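Local coordinates for protein cyanuric acid amidohydrolase (Azorhizobium caulinodans, PDB 4NQ3) that opens the s-triazine ring of cyanuric acid by hydrolysis, giving carboxybiuret, which decarboxylates to biuret, in the degradation of s-triazine herbicides such as atrazine, at residues M125-M130 with L232-V237; V155-L160 with G185-A190; A214-W219 with P288-R293; A221-S226 with E337-D342. All coordinates share one frame; numbering follows the deposited sequence.

Contact 1 (M125-M130 with L232-V237); sequences MGQVRM and LGHEIV
The amide nitrogen NE2 of Q127 is held by two acceptors: it gives one N-H to NE2 of H234, 3.0 Å away, and another to the hydroxyl OG of S187. The donor lies almost in the plane of the imidazole, at the edge of the ring, and the bond is somewhat bent (N-H...N 147°). The amide itself is turned 57° from the ring, so the two flat groups meet corner to edge and do not stack. With CG anti to the backbone N (chi1 -178°) and an extended chain beyond it, Q127 carries the amide off helix 125-141 to the imidazole, while its OE1 takes the backbone N-H of G123. The contact thus joins that helix to the loop leading into strand 235-242, a central strand of the four-stranded mixed sheet of the second repeat. Histidine suits the place because it has two nitrogens to use: NE2 accepts from Q127, and ND1 is bonded to OG1 of T114, consistent with the proton being on ND1. Further along the helix, selenomethionine M130 brings SE to the ring's edge, 3.9 Å from CE1 of H234; the selenium is 4.7 Å from the ring centroid and far from its face.

Contact 2 (V155-L160 with G185-A190); sequences VKCPLL and GLSRGA. With BR8 (barbituric acid), chain C.
The barbituric acid pocket of this Ser-Lys enzyme is lined partly by helix 180-199, and here that helix meets the end of strand 150-157, S187 facing C157 and P158. The hydroxyl OG of S187 donates to the carbonyl O of P158 at 2.9 Å, approaching from above the carbonyl plane. OG stands anti to the serine's own N (chi1 180°), which aims it at the P158 carbonyl just past the strand's end. There it lies beside SG of C157, whose small polarisable thiol fits between strand and helix and also nears CG of R188 at 4.3 Å. With an alanine in place of S187, the P158 carbonyl is likely to lose one donor, S227 OG remaining, and the amide of Q127 would lose an acceptor. One residue on, R188 reaches the ligand: NH1 gives a hydrogen bond of 3.0 Å to O8 of barbituric acid, the oxygen lying at the edge of the guanidinium and in its plane. From the strand, the active-site K156 bonds through NZ to S226 OG. Arginine suits this substrate-binding position because it has several N-H groups: NH1 holds the ligand while NE is salt-bridged to E337, which probably limits its rotation.

Contact 3 (A214-W219 with P288-R293); sequences ADYGLW and PSRSGR
R290 reaches across to the ring of Y216 with an outstretched chain, and its outer half lies on the aromatic face. From CB, CG stands anti to the carbonyl carbon (chi1 -72°), and the chain runs fully extended to NE. CD is the first atom to touch, passing 3.5 Å from CE2 of Y216. NE comes next, 3.5 Å from the tyrosine CZ, and although the hydroxyl is near, the angle is too poor for a hydrogen bond. CZ of R290 sits over CZ of Y216 at 3.4 Å, NH1 swings in over the ring centre, and NH2 lies 3.6 Å from OH of Y216. The guanidinium and ring planes are only 8° apart, an offset stack that is also a cation-pi contact, with the arginine CZ 3.8 Å from the ring centroid. The contact joins two loops, one leading to strand 223-227 in the second of the three repeats and the other following strand 281-286 in the third. Each loop makes a type I turn, D215 to L218 and S289 to G292, with Y216 and R290 at the second position of their turns. The second turn ends in G292, whose positive phi a glycine adopts easily, and is tied by an ST turn at S291 and by OG of S289 giving to O of R293 at 2.7 Å. Arginine suits its place because stacking uses its face and leaves the N-H groups at its rim available: NH1 forms salt bridges with E287, a residue of the magnesium site, and with D342, which probably keep the plane from turning off the tyrosine.

Contact 4 (A221-S226 with E337-D342); sequences ARASCS and EHQGPD. With MG (magnesium ion), chain K; BR8 (barbituric acid), chain C.
The magnesium-binding loop 337-342 lies along strand 223-227, the strand bearing the nucleophile S226, and Q339 makes most of the contact. Its CG anti to the carbonyl carbon (chi1 -53°) and the extended chain beyond it carry the amide to the strand, where OE1 accepts the backbone N-H of C225 at 2.8 Å in a nearly straight bond (168°), although the donor stands well above the plane of the amide carbonyl. The amide also turns back into its own loop, NE2 giving to O of E337 at 3.1 Å, with the acceptor in the amide plane. A glutamine suits because one flat group can do both. Strand 223-227 is an outermost strand of its four-stranded sheet: S224 and S226 pair with strand 150-157, while the C225 N-H points off the other edge. The aliphatic part of Q339 packs alongside A223, CG lying 4.0 Å from the alanine CB. Replacing this glutamine by an alanine is likely to leave the C225 N-H without its acceptor and the E337 carbonyl without this donor. The backbone O of Q339 lies 2.4 Å from the magnesium ion, which is bound also by O of P341 at 2.5 Å and by O of G344. Between Q339 and P341, G340 takes backbone angles at which a CB would press against the preceding carbonyl O. At the strand's far end, OG of S226 is 3.4 Å from N1 of barbituric acid.

Contacts 1 and 2 belong together: their centres are about 8 Å apart, contact 2 is nested within the chain loop closed by contact 1, and both reach the sheet in which strands 235-242 and 150-157 are neighbours. Contact 4 adds that sheet's strand 223-227, about 12 Å from contact 2 between centres, and the two share the bound barbituric acid. Contacts 3 and 4 cross along the chain, their centres about 11 Å apart, each tying the second repeat to the third, whereas contacts 1 and 2 stay within the second. Contact 3 is about 22 Å from contact 1 between centres, at the surface. Together they run from the repeat's interior, past the catalytic pocket, to the magnesium site beside it.

Contact 1 (M125-M130 with L232-V237)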
loop_
_atom_site.group_PDB
_atom_site.type_symbol
_atom_site.label_atom_id
_atom_site.label_comp_id
_atom_site.label_asym_id
_atom_site.label_seq_id
_atom_site.Cartn_x
_atom_site.Cartn_y
_atom_site.Cartn_z
HETATM N N MSE A 125 1.779 -27.149 -18.956
HETATM C CA MSE A 125 1.359 -28.540 -18.715
HETATM C C MSE A 125 2.305 -29.325 -17.806
HETATM O O MSE A 125 1.871 -30.234 -17.090
HETATM C CB MSE A 125 1.205 -29.289 -20.030
HETATM C CG MSE A 125 0.131 -28.709 -20.917
HETATM SE SE MSE A 125 -1.604 -28.872 -20.112
HETATM C CE MSE A 125 -1.672 -30.821 -19.875
ATOM N N GLY A 126 3.591 -28.980 -17.836
ATOM C CA GLY A 126 4.527 -29.513 -16.858
ATOM C C GLY A 126 3.980 -29.449 -15.435
ATOM O O GLY A 126 3.907 -30.454 -14.724
ATOM N N GLN A 127 3.585 -28.259 -15.007
ATOM C CA GLN A 127 3.045 -28.108 -13.664
ATOM C C GLN A 127 1.763 -28.896 -13.479
ATOM O O GLN A 127 1.575 -29.561 -12.459
ATOM C CB GLN A 127 2.799 -26.640 -13.343
ATOM C CG GLN A 127 2.290 -26.430 -11.952
ATOM C CD GLN A 127 2.448 -24.997 -11.522
ATOM O OE1 GLN A 127 2.522 -24.093 -12.374
ATOM N NE2 GLN A 127 2.532 -24.769 -10.200
ATOM N N VAL A 128 0.881 -28.818 -14.472
ATOM C CA VAL A 128 -0.396 -29.509 -14.401
ATOM C C VAL A 128 -0.214 -30.993 -14.164
ATOM O O VAL A 128 -0.865 -31.571 -13.283
ATOM C CB VAL A 128 -1.217 -29.349 -15.672
ATOM C CG1 VAL A 128 -2.475 -30.179 -15.537
ATOM C CG2 VAL A 128 -1.550 -27.875 -15.933
ATOM N N ARG A 129 0.682 -31.611 -14.935
ATOM C CA ARG A 129 0.879 -33.050 -14.823
ATOM C C ARG A 129 1.532 -33.392 -13.506
ATOM O O ARG A 129 1.220 -34.418 -12.900
ATOM C CB ARG A 129 1.709 -33.584 -15.981
ATOM C CG ARG A 129 1.015 -33.496 -17.339
ATOM C CD ARG A 129 1.901 -34.148 -18.370
ATOM N NE ARG A 129 1.813 -33.509 -19.677
ATOM C CZ ARG A 129 0.778 -33.612 -20.510
ATOM N NH1 ARG A 129 -0.291 -34.348 -20.187
ATOM N NH2 ARG A 129 0.818 -32.972 -21.673
HETATM N N MSE A 130 2.428 -32.523 -13.051
HETATM C CA MSE A 130 3.170 -32.794 -11.822
HETATM C C MSE A 130 2.204 -32.857 -10.643
HETATM O O MSE A 130 2.232 -33.795 -9.852
HETATM C CB MSE A 130 4.253 -31.730 -11.588
HETATM C CG MSE A 130 5.105 -32.028 -10.390
HETATM SE SE MSE A 130 6.614 -30.834 -10.163
HETATM C CE MSE A 130 7.472 -31.141 -11.876
ATOM N N LEU A 232 10.090 -24.471 -3.840
ATOM C CA LEU A 232 10.307 -24.623 -5.273
ATOM C C LEU A 232 9.441 -25.715 -5.891
ATOM O O LEU A 232 9.304 -25.773 -7.118
ATOM C CB LEU A 232 11.777 -24.899 -5.568
ATOM C CG LEU A 232 12.663 -23.729 -5.156
ATOM C CD1 LEU A 232 14.082 -24.058 -5.516
ATOM C CD2 LEU A 232 12.193 -22.399 -5.804
ATOM N N GLY A 233 8.867 -26.567 -5.037
ATOM C CA GLY A 233 7.932 -27.611 -5.456
ATOM C C GLY A 233 6.489 -27.408 -4.988
ATOM O O GLY A 233 6.000 -26.268 -4.905
ATOM N N HIS A 234 5.791 -28.512 -4.718
ATOM C CA HIS A 234 4.395 -28.448 -4.273
ATOM C C HIS A 234 4.142 -29.251 -2.997
ATOM O O HIS A 234 4.800 -30.268 -2.758
ATOM C CB HIS A 234 3.440 -28.969 -5.361
ATOM C CG HIS A 234 3.609 -28.323 -6.700
ATOM N ND1 HIS A 234 4.587 -28.706 -7.590
ATOM C CD2 HIS A 234 2.925 -27.321 -7.302
ATOM C CE1 HIS A 234 4.498 -27.968 -8.683
ATOM N NE2 HIS A 234 3.497 -27.118 -8.537
ATOM N N GLU A 235 3.185 -28.798 -2.183
ATOM C CA GLU A 235 2.637 -29.627 -1.100
ATOM C C GLU A 235 1.186 -29.917 -1.429
ATOM O O GLU A 235 0.437 -29.007 -1.763
ATOM C CB GLU A 235 2.737 -28.941 0.244
ATOM C CG GLU A 235 4.101 -28.323 0.473
ATOM C CD GLU A 235 5.017 -29.210 1.302
ATOM O OE1 GLU A 235 5.296 -28.836 2.471
ATOM O OE2 GLU A 235 5.475 -30.261 0.777
ATOM N N ILE A 236 0.791 -31.178 -1.352
ATOM C CA ILE A 236 -0.581 -31.555 -1.631
ATOM C C ILE A 236 -1.243 -32.177 -0.395
ATOM O O ILE A 236 -0.673 -33.066 0.260
ATOM C CB ILE A 236 -0.658 -32.538 -2.794
ATOM C CG1 ILE A 236 -0.361 -31.820 -4.108
ATOM C CG2 ILE A 236 -2.036 -33.167 -2.873
ATOM C CD1 ILE A 236 1.093 -31.589 -4.340
ATOM N N VAL A 237 -2.451 -31.717 -0.081
ATOM C CA VAL A 237 -3.221 -32.317 0.994
ATOM C C VAL A 237 -4.628 -32.562 0.503
ATOM O O VAL A 237 -5.318 -31.613 0.142
ATOM C CB VAL A 237 -3.269 -31.407 2.227
ATOM C CG1 VAL A 237 -4.079 -32.055 3.308
ATOM C CG2 VAL A 237 -1.870 -31.155 2.715
#

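Contact 2 (V155-L160 with G185-A190)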
loop_
_atom_site.group_PDB
_atom_site.type_symbol
_atom_site.label_atom_id
_atom_site.label_comp_id
_atom_site.label_asym_id
_atom_site.label_seq_id
_atom_site.Cartn_x
_atom_site.Cartn_y
_atom_site.Cartn_z
ATOM N N VAL A 155 -3.352 -27.180 -2.346
ATOM C CA VAL A 155 -2.039 -27.271 -2.960
ATOM C C VAL A 155 -1.245 -26.003 -2.665
ATOM O O VAL A 155 -1.758 -24.894 -2.806
ATOM C CB VAL A 155 -2.126 -27.493 -4.481
ATOM C CG1 VAL A 155 -0.778 -27.250 -5.156
ATOM C CG2 VAL A 155 -2.592 -28.877 -4.752
ATOM N N LYS A 156 0.000 -26.178 -2.236
ATOM C CA LYS A 156 0.915 -25.067 -2.080
ATOM C C LYS A 156 1.839 -25.086 -3.280
ATOM O O LYS A 156 2.488 -26.098 -3.533
ATOM C CB LYS A 156 1.709 -25.193 -0.792
ATOM C CG LYS A 156 2.551 -23.977 -0.490
ATOM C CD LYS A 156 1.686 -22.878 -0.014
ATOM C CE LYS A 156 2.270 -21.521 -0.321
ATOM N NZ LYS A 156 1.299 -20.424 -0.002
ATOM N N CYS A 157 1.876 -24.003 -4.051
ATOM C CA CYS A 157 2.681 -24.012 -5.275
ATOM C C CYS A 157 3.640 -22.834 -5.321
ATOM O O CYS A 157 3.444 -21.845 -4.626
ATOM C CB CYS A 157 1.785 -23.972 -6.507
ATOM S SG CYS A 157 0.638 -22.558 -6.445
ATOM N N PRO A 158 4.650 -22.912 -6.192
ATOM C CA PRO A 158 5.701 -21.896 -6.241
ATOM C C PRO A 158 5.272 -20.671 -7.017
ATOM O O PRO A 158 4.093 -20.586 -7.365
ATOM C CB PRO A 158 6.855 -22.628 -6.940
ATOM C CG PRO A 158 6.199 -23.623 -7.782
ATOM C CD PRO A 158 4.983 -24.079 -7.026
ATOM N N LEU A 159 6.193 -19.725 -7.223
ATOM C CA LEU A 159 5.935 -18.545 -8.047
ATOM C C LEU A 159 7.246 -18.084 -8.652
ATOM O O LEU A 159 8.293 -18.657 -8.365
ATOM C CB LEU A 159 5.293 -17.426 -7.224
ATOM C CG LEU A 159 6.062 -16.932 -5.983
ATOM C CD1 LEU A 159 7.257 -16.068 -6.367
ATOM C CD2 LEU A 159 5.153 -16.188 -5.050
ATOM N N LEU A 160 7.198 -17.031 -9.455
ATOM C CA LEU A 160 8.410 -16.481 -10.054
ATOM C C LEU A 160 8.766 -15.088 -9.513
ATOM O O LEU A 160 7.902 -14.223 -9.314
ATOM C CB LEU A 160 8.264 -16.403 -11.575
ATOM C CG LEU A 160 8.013 -17.728 -12.289
ATOM C CD1 LEU A 160 7.930 -17.506 -13.781
ATOM C CD2 LEU A 160 9.128 -18.707 -11.970
ATOM N N GLY A 185 -0.825 -16.332 -10.187
ATOM C CA GLY A 185 -2.085 -16.763 -10.751
ATOM C C GLY A 185 -1.886 -17.981 -11.652
ATOM O O GLY A 185 -2.657 -18.947 -11.565
ATOM N N LEU A 186 -0.849 -17.949 -12.499
ATOM C CA LEU A 186 -0.576 -19.049 -13.420
ATOM C C LEU A 186 -0.283 -20.311 -12.614
ATOM O O LEU A 186 -0.761 -21.411 -12.924
ATOM C CB LEU A 186 0.605 -18.717 -14.357
ATOM C CG LEU A 186 0.238 -17.658 -15.406
ATOM C CD1 LEU A 186 1.388 -17.173 -16.223
ATOM C CD2 LEU A 186 -0.805 -18.228 -16.262
ATOM N N SER A 187 0.517 -20.155 -11.567
ATOM C CA SER A 187 0.878 -21.314 -10.782
ATOM C C SER A 187 -0.355 -21.897 -10.074
ATOM O O SER A 187 -0.528 -23.125 -10.044
ATOM C CB SER A 187 1.976 -20.980 -9.784
ATOM O OG SER A 187 2.280 -22.156 -9.051
ATOM N N ARG A 188 -1.201 -21.033 -9.503
ATOM C CA ARG A 188 -2.425 -21.518 -8.876
ATOM C C ARG A 188 -3.295 -22.200 -9.929
ATOM O O ARG A 188 -3.847 -23.279 -9.693
ATOM C CB ARG A 188 -3.220 -20.381 -8.205
ATOM C CG ARG A 188 -2.653 -19.807 -6.911
ATOM C CD ARG A 188 -3.601 -18.777 -6.288
ATOM N NE ARG A 188 -3.799 -17.663 -7.203
ATOM C CZ ARG A 188 -3.248 -16.459 -7.052
ATOM N NH1 ARG A 188 -2.484 -16.206 -5.997
ATOM N NH2 ARG A 188 -3.470 -15.499 -7.945
ATOM N N GLY A 189 -3.388 -21.574 -11.099
ATOM C CA GLY A 189 -4.231 -22.058 -12.172
ATOM C C GLY A 189 -3.802 -23.412 -12.695
ATOM O O GLY A 189 -4.640 -24.308 -12.842
ATOM N N ALA A 190 -2.512 -23.558 -13.000
ATOM C CA ALA A 190 -1.993 -24.837 -13.479
ATOM C C ALA A 190 -2.199 -25.929 -12.437
ATOM O O ALA A 190 -2.630 -27.024 -12.755
ATOM C CB ALA A 190 -0.550 -24.729 -13.846
HETATM N N1 BR8 C . -0.694 -17.051 -1.542
HETATM C C2 BR8 C . -0.875 -16.606 -0.279
HETATM O O2 BR8 C . 0.106 -16.469 0.427
HETATM N N3 BR8 C . -2.127 -16.310 0.180
HETATM C C4 BR8 C . -3.276 -16.451 -0.639
HETATM O O4 BR8 C . -4.384 -16.169 -0.194
HETATM C C5 BR8 C . -3.213 -16.984 -2.072
HETATM C C6 BR8 C . -1.755 -17.249 -2.421
HETATM O O8 BR8 C . -1.479 -17.652 -3.529
#

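Contact 3 (A214-W219 with P288-R293)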
loop_
_atom_site.group_PDB
_atom_site.type_symbol
_atom_site.label_atom_id
_atom_site.label_comp_id
_atom_site.label_asym_id
_atom_site.label_seq_id
_atom_site.Cartn_x
_atom_site.Cartn_y
_atom_site.Cartn_z
ATOM N N ALA A 214 -6.892 -18.916 -19.153
ATOM C CA ALA A 214 -7.483 -18.353 -20.355
ATOM C C ALA A 214 -8.936 -18.816 -20.448
ATOM O O ALA A 214 -9.839 -17.994 -20.551
ATOM C CB ALA A 214 -6.694 -18.761 -21.577
ATOM N N ASP A 215 -9.160 -20.129 -20.398
ATOM C CA ASP A 215 -10.518 -20.683 -20.385
ATOM C C ASP A 215 -11.016 -20.912 -18.958
ATOM O O ASP A 215 -10.937 -22.031 -18.435
ATOM C CB ASP A 215 -10.587 -21.998 -21.175
ATOM C CG ASP A 215 -12.029 -22.482 -21.406
ATOM O OD1 ASP A 215 -12.982 -21.834 -20.905
ATOM O OD2 ASP A 215 -12.210 -23.523 -22.087
ATOM N N TYR A 216 -11.537 -19.869 -18.322
ATOM C CA TYR A 216 -11.954 -20.020 -16.936
ATOM C C TYR A 216 -13.283 -20.779 -16.865
ATOM O O TYR A 216 -13.922 -20.853 -15.816
ATOM C CB TYR A 216 -12.023 -18.657 -16.238
ATOM C CG TYR A 216 -10.655 -18.002 -16.073
ATOM C CD1 TYR A 216 -9.692 -18.530 -15.206
ATOM C CD2 TYR A 216 -10.321 -16.858 -16.796
ATOM C CE1 TYR A 216 -8.424 -17.920 -15.065
ATOM C CE2 TYR A 216 -9.068 -16.240 -16.667
ATOM C CZ TYR A 216 -8.125 -16.770 -15.804
ATOM O OH TYR A 216 -6.897 -16.137 -15.698
ATOM N N GLY A 217 -13.665 -21.396 -17.980
ATOM C CA GLY A 217 -14.807 -22.297 -17.998
ATOM C C GLY A 217 -14.409 -23.682 -17.537
ATOM O O GLY A 217 -15.234 -24.441 -17.042
ATOM N N LEU A 218 -13.121 -23.995 -17.667
ATOM C CA LEU A 218 -12.544 -25.196 -17.084
ATOM C C LEU A 218 -12.192 -24.907 -15.638
ATOM O O LEU A 218 -11.348 -24.052 -15.372
ATOM C CB LEU A 218 -11.283 -25.604 -17.834
ATOM C CG LEU A 218 -11.406 -25.718 -19.346
ATOM C CD1 LEU A 218 -10.032 -25.854 -19.929
ATOM C CD2 LEU A 218 -12.281 -26.893 -19.721
ATOM N N TRP A 219 -12.851 -25.580 -14.701
ATOM C CA TRP A 219 -12.502 -25.416 -13.304
ATOM C C TRP A 219 -12.888 -26.624 -12.471
ATOM O O TRP A 219 -13.719 -27.439 -12.874
ATOM C CB TRP A 219 -13.134 -24.154 -12.705
ATOM C CG TRP A 219 -14.613 -23.997 -12.899
ATOM C CD1 TRP A 219 -15.239 -23.292 -13.893
ATOM C CD2 TRP A 219 -15.658 -24.530 -12.064
ATOM N NE1 TRP A 219 -16.604 -23.363 -13.728
ATOM C CE2 TRP A 219 -16.885 -24.119 -12.619
ATOM C CE3 TRP A 219 -15.673 -25.315 -10.904
ATOM C CZ2 TRP A 219 -18.112 -24.465 -12.053
ATOM C CZ3 TRP A 219 -16.902 -25.660 -10.347
ATOM C CH2 TRP A 219 -18.100 -25.234 -10.926
ATOM N N PRO A 288 -11.421 -12.076 -7.058
ATOM C CA PRO A 288 -12.078 -10.947 -7.719
ATOM C C PRO A 288 -12.547 -11.378 -9.103
ATOM O O PRO A 288 -11.795 -12.012 -9.841
ATOM C CB PRO A 288 -10.975 -9.884 -7.789
ATOM C CG PRO A 288 -9.711 -10.656 -7.764
ATOM C CD PRO A 288 -9.971 -11.870 -6.908
ATOM N N SER A 289 -13.784 -11.062 -9.445
ATOM C CA SER A 289 -14.330 -11.515 -10.713
ATOM C C SER A 289 -13.755 -10.715 -11.875
ATOM O O SER A 289 -13.670 -9.489 -11.807
ATOM C CB SER A 289 -15.853 -11.410 -10.708
ATOM O OG SER A 289 -16.261 -10.067 -10.536
ATOM N N ARG A 290 -13.373 -11.406 -12.944
ATOM C CA ARG A 290 -12.688 -10.760 -14.059
ATOM C C ARG A 290 -13.612 -9.956 -14.953
ATOM O O ARG A 290 -13.141 -9.210 -15.815
ATOM C CB ARG A 290 -11.964 -11.804 -14.892
ATOM C CG ARG A 290 -10.771 -12.336 -14.175
ATOM C CD ARG A 290 -10.056 -13.423 -14.927
ATOM N NE ARG A 290 -8.955 -13.870 -14.096
ATOM C CZ ARG A 290 -9.072 -14.831 -13.188
ATOM N NH1 ARG A 290 -10.242 -15.452 -13.041
ATOM N NH2 ARG A 290 -8.022 -15.176 -12.442
ATOM N N SER A 291 -14.919 -10.108 -14.742
ATOM C CA SER A 291 -15.926 -9.300 -15.439
ATOM C C SER A 291 -15.882 -7.890 -14.899
ATOM O O SER A 291 -16.424 -6.968 -15.494
ATOM C CB SER A 291 -17.327 -9.868 -15.251
ATOM O OG SER A 291 -17.702 -9.876 -13.880
ATOM N N GLY A 292 -15.260 -7.742 -13.735
ATOM C CA GLY A 292 -15.195 -6.469 -13.056
ATOM C C GLY A 292 -16.494 -6.142 -12.360
ATOM O O GLY A 292 -16.630 -5.057 -11.793
ATOM N N ARG A 293 -17.421 -7.097 -12.339
ATOM C CA ARG A 293 -18.727 -6.869 -11.716
ATOM C C ARG A 293 -19.113 -7.993 -10.761
ATOM O O ARG A 293 -18.710 -9.140 -10.947
ATOM C CB ARG A 293 -19.836 -6.716 -12.781
ATOM C CG ARG A 293 -19.521 -5.769 -13.937
ATOM C CD ARG A 293 -20.742 -5.487 -14.816
ATOM N NE ARG A 293 -20.510 -4.350 -15.722
ATOM C CZ ARG A 293 -20.951 -3.097 -15.522
ATOM N NH1 ARG A 293 -21.680 -2.785 -14.450
ATOM N NH2 ARG A 293 -20.670 -2.146 -16.410
#

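Contact 4 (A221-S226 with E337-D342)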
loop_
_atom_site.group_PDB
_atom_site.type_symbol
_atom_site.label_atom_id
_atom_site.label_comp_id
_atom_site.label_asym_id
_atom_site.label_seq_id
_atom_site.Cartn_x
_atom_site.Cartn_y
_atom_site.Cartn_z
ATOM N N ALA A 221 -14.307 -27.995 -8.707
ATOM C CA ALA A 221 -15.092 -27.594 -7.544
ATOM C C ALA A 221 -14.349 -27.918 -6.240
ATOM O O ALA A 221 -14.866 -27.680 -5.146
ATOM C CB ALA A 221 -16.452 -28.283 -7.563
ATOM N N ARG A 222 -13.142 -28.459 -6.344
ATOM C CA ARG A 222 -12.492 -28.895 -5.135
ATOM C C ARG A 222 -11.077 -28.369 -4.962
ATOM O O ARG A 222 -10.504 -28.447 -3.863
ATOM C CB ARG A 222 -12.519 -30.415 -5.086
ATOM C CG ARG A 222 -13.842 -30.855 -4.497
ATOM C CD ARG A 222 -14.271 -32.224 -4.906
ATOM N NE ARG A 222 -14.575 -32.293 -6.323
ATOM C CZ ARG A 222 -14.723 -33.441 -6.963
ATOM N NH1 ARG A 222 -14.624 -34.573 -6.289
ATOM N NH2 ARG A 222 -14.970 -33.464 -8.263
ATOM N N ALA A 223 -10.544 -27.773 -6.022
ATOM C CA ALA A 223 -9.195 -27.224 -5.991
ATOM C C ALA A 223 -9.091 -26.013 -5.069
ATOM O O ALA A 223 -9.938 -25.120 -5.100
ATOM C CB ALA A 223 -8.737 -26.852 -7.413
ATOM N N SER A 224 -8.054 -25.995 -4.239
ATOM C CA SER A 224 -7.710 -24.787 -3.509
ATOM C C SER A 224 -6.195 -24.565 -3.548
ATOM O O SER A 224 -5.441 -25.269 -2.906
ATOM C CB SER A 224 -8.206 -24.865 -2.082
ATOM O OG SER A 224 -7.711 -23.768 -1.341
ATOM N N CYS A 225 -5.745 -23.590 -4.326
ATOM C CA CYS A 225 -4.314 -23.400 -4.529
ATOM C C CYS A 225 -3.784 -22.105 -3.954
ATOM O O CYS A 225 -4.409 -21.052 -4.078
ATOM C CB CYS A 225 -4.021 -23.473 -6.005
ATOM S SG CYS A 225 -4.666 -25.021 -6.623
ATOM N N SER A 226 -2.624 -22.199 -3.323
ATOM C CA SER A 226 -1.994 -21.082 -2.642
ATOM C C SER A 226 -0.519 -21.041 -3.046
ATOM O O SER A 226 0.213 -22.035 -2.898
ATOM C CB SER A 226 -2.155 -21.229 -1.128
ATOM O OG SER A 226 -1.495 -20.199 -0.431
ATOM N N GLU A 337 -8.133 -18.959 -9.783
ATOM C CA GLU A 337 -7.914 -19.402 -11.164
ATOM C C GLU A 337 -8.279 -20.881 -11.318
ATOM O O GLU A 337 -7.643 -21.751 -10.722
ATOM C CB GLU A 337 -6.468 -19.179 -11.572
ATOM C CG GLU A 337 -6.042 -17.718 -11.643
ATOM C CD GLU A 337 -5.589 -17.157 -10.297
ATOM O OE1 GLU A 337 -5.650 -17.898 -9.289
ATOM O OE2 GLU A 337 -5.165 -15.972 -10.257
ATOM N N HIS A 338 -9.315 -21.166 -12.097
ATOM C CA HIS A 338 -9.785 -22.543 -12.290
ATOM C C HIS A 338 -10.222 -23.207 -11.001
ATOM O O HIS A 338 -10.318 -24.437 -10.931
ATOM C CB HIS A 338 -8.706 -23.390 -12.954
ATOM C CG HIS A 338 -8.232 -22.828 -14.253
ATOM N ND1 HIS A 338 -8.998 -22.858 -15.398
ATOM C CD2 HIS A 338 -7.092 -22.179 -14.580
ATOM C CE1 HIS A 338 -8.339 -22.270 -16.378
ATOM N NE2 HIS A 338 -7.175 -21.857 -15.911
ATOM N N GLN A 339 -10.485 -22.394 -9.980
ATOM C CA GLN A 339 -11.004 -22.905 -8.718
ATOM C C GLN A 339 -12.417 -22.395 -8.528
ATOM O O GLN A 339 -12.637 -21.304 -8.019
ATOM C CB GLN A 339 -10.093 -22.492 -7.576
ATOM C CG GLN A 339 -8.661 -22.889 -7.876
ATOM C CD GLN A 339 -7.647 -22.094 -7.080
ATOM O OE1 GLN A 339 -7.615 -22.140 -5.849
ATOM N NE2 GLN A 339 -6.819 -21.342 -7.785
ATOM N N GLY A 340 -13.389 -23.162 -8.989
ATOM C CA GLY A 340 -14.739 -22.638 -9.052
ATOM C C GLY A 340 -14.821 -21.757 -10.278
ATOM O O GLY A 340 -13.821 -21.548 -10.958
ATOM N N PRO A 341 -16.015 -21.244 -10.570
ATOM C CA PRO A 341 -16.311 -20.328 -11.680
ATOM C C PRO A 341 -15.574 -19.002 -11.571
ATOM O O PRO A 341 -15.067 -18.679 -10.499
ATOM C CB PRO A 341 -17.798 -20.095 -11.531
ATOM C CG PRO A 341 -18.073 -20.326 -10.072
ATOM C CD PRO A 341 -17.193 -21.487 -9.725
ATOM N N ASP A 342 -15.515 -18.227 -12.650
ATOM C CA ASP A 342 -14.878 -16.915 -12.534
ATOM C C ASP A 342 -15.613 -16.041 -11.513
ATOM O O ASP A 342 -16.811 -15.745 -11.665
ATOM C CB ASP A 342 -14.819 -16.185 -13.876
ATOM C CG ASP A 342 -14.250 -14.766 -13.740
ATOM O OD1 ASP A 342 -13.010 -14.623 -13.603
ATOM O OD2 ASP A 342 -15.053 -13.795 -13.764
HETATM MG MG MG K . -12.961 -19.289 -9.253
HETATM N N1 BR8 C . -0.694 -17.051 -1.542
HETATM C C2 BR8 C . -0.875 -16.606 -0.279
HETATM O O2 BR8 C . 0.106 -16.469 0.427
HETATM N N3 BR8 C . -2.127 -16.310 0.180
HETATM C C4 BR8 C . -3.276 -16.451 -0.639
HETATM O O4 BR8 C . -4.384 -16.169 -0.194
HETATM C C5 BR8 C . -3.213 -16.984 -2.072
HETATM C C6 BR8 C . -1.755 -17.249 -2.421
HETATM O O8 BR8 C . -1.479 -17.652 -3.529
#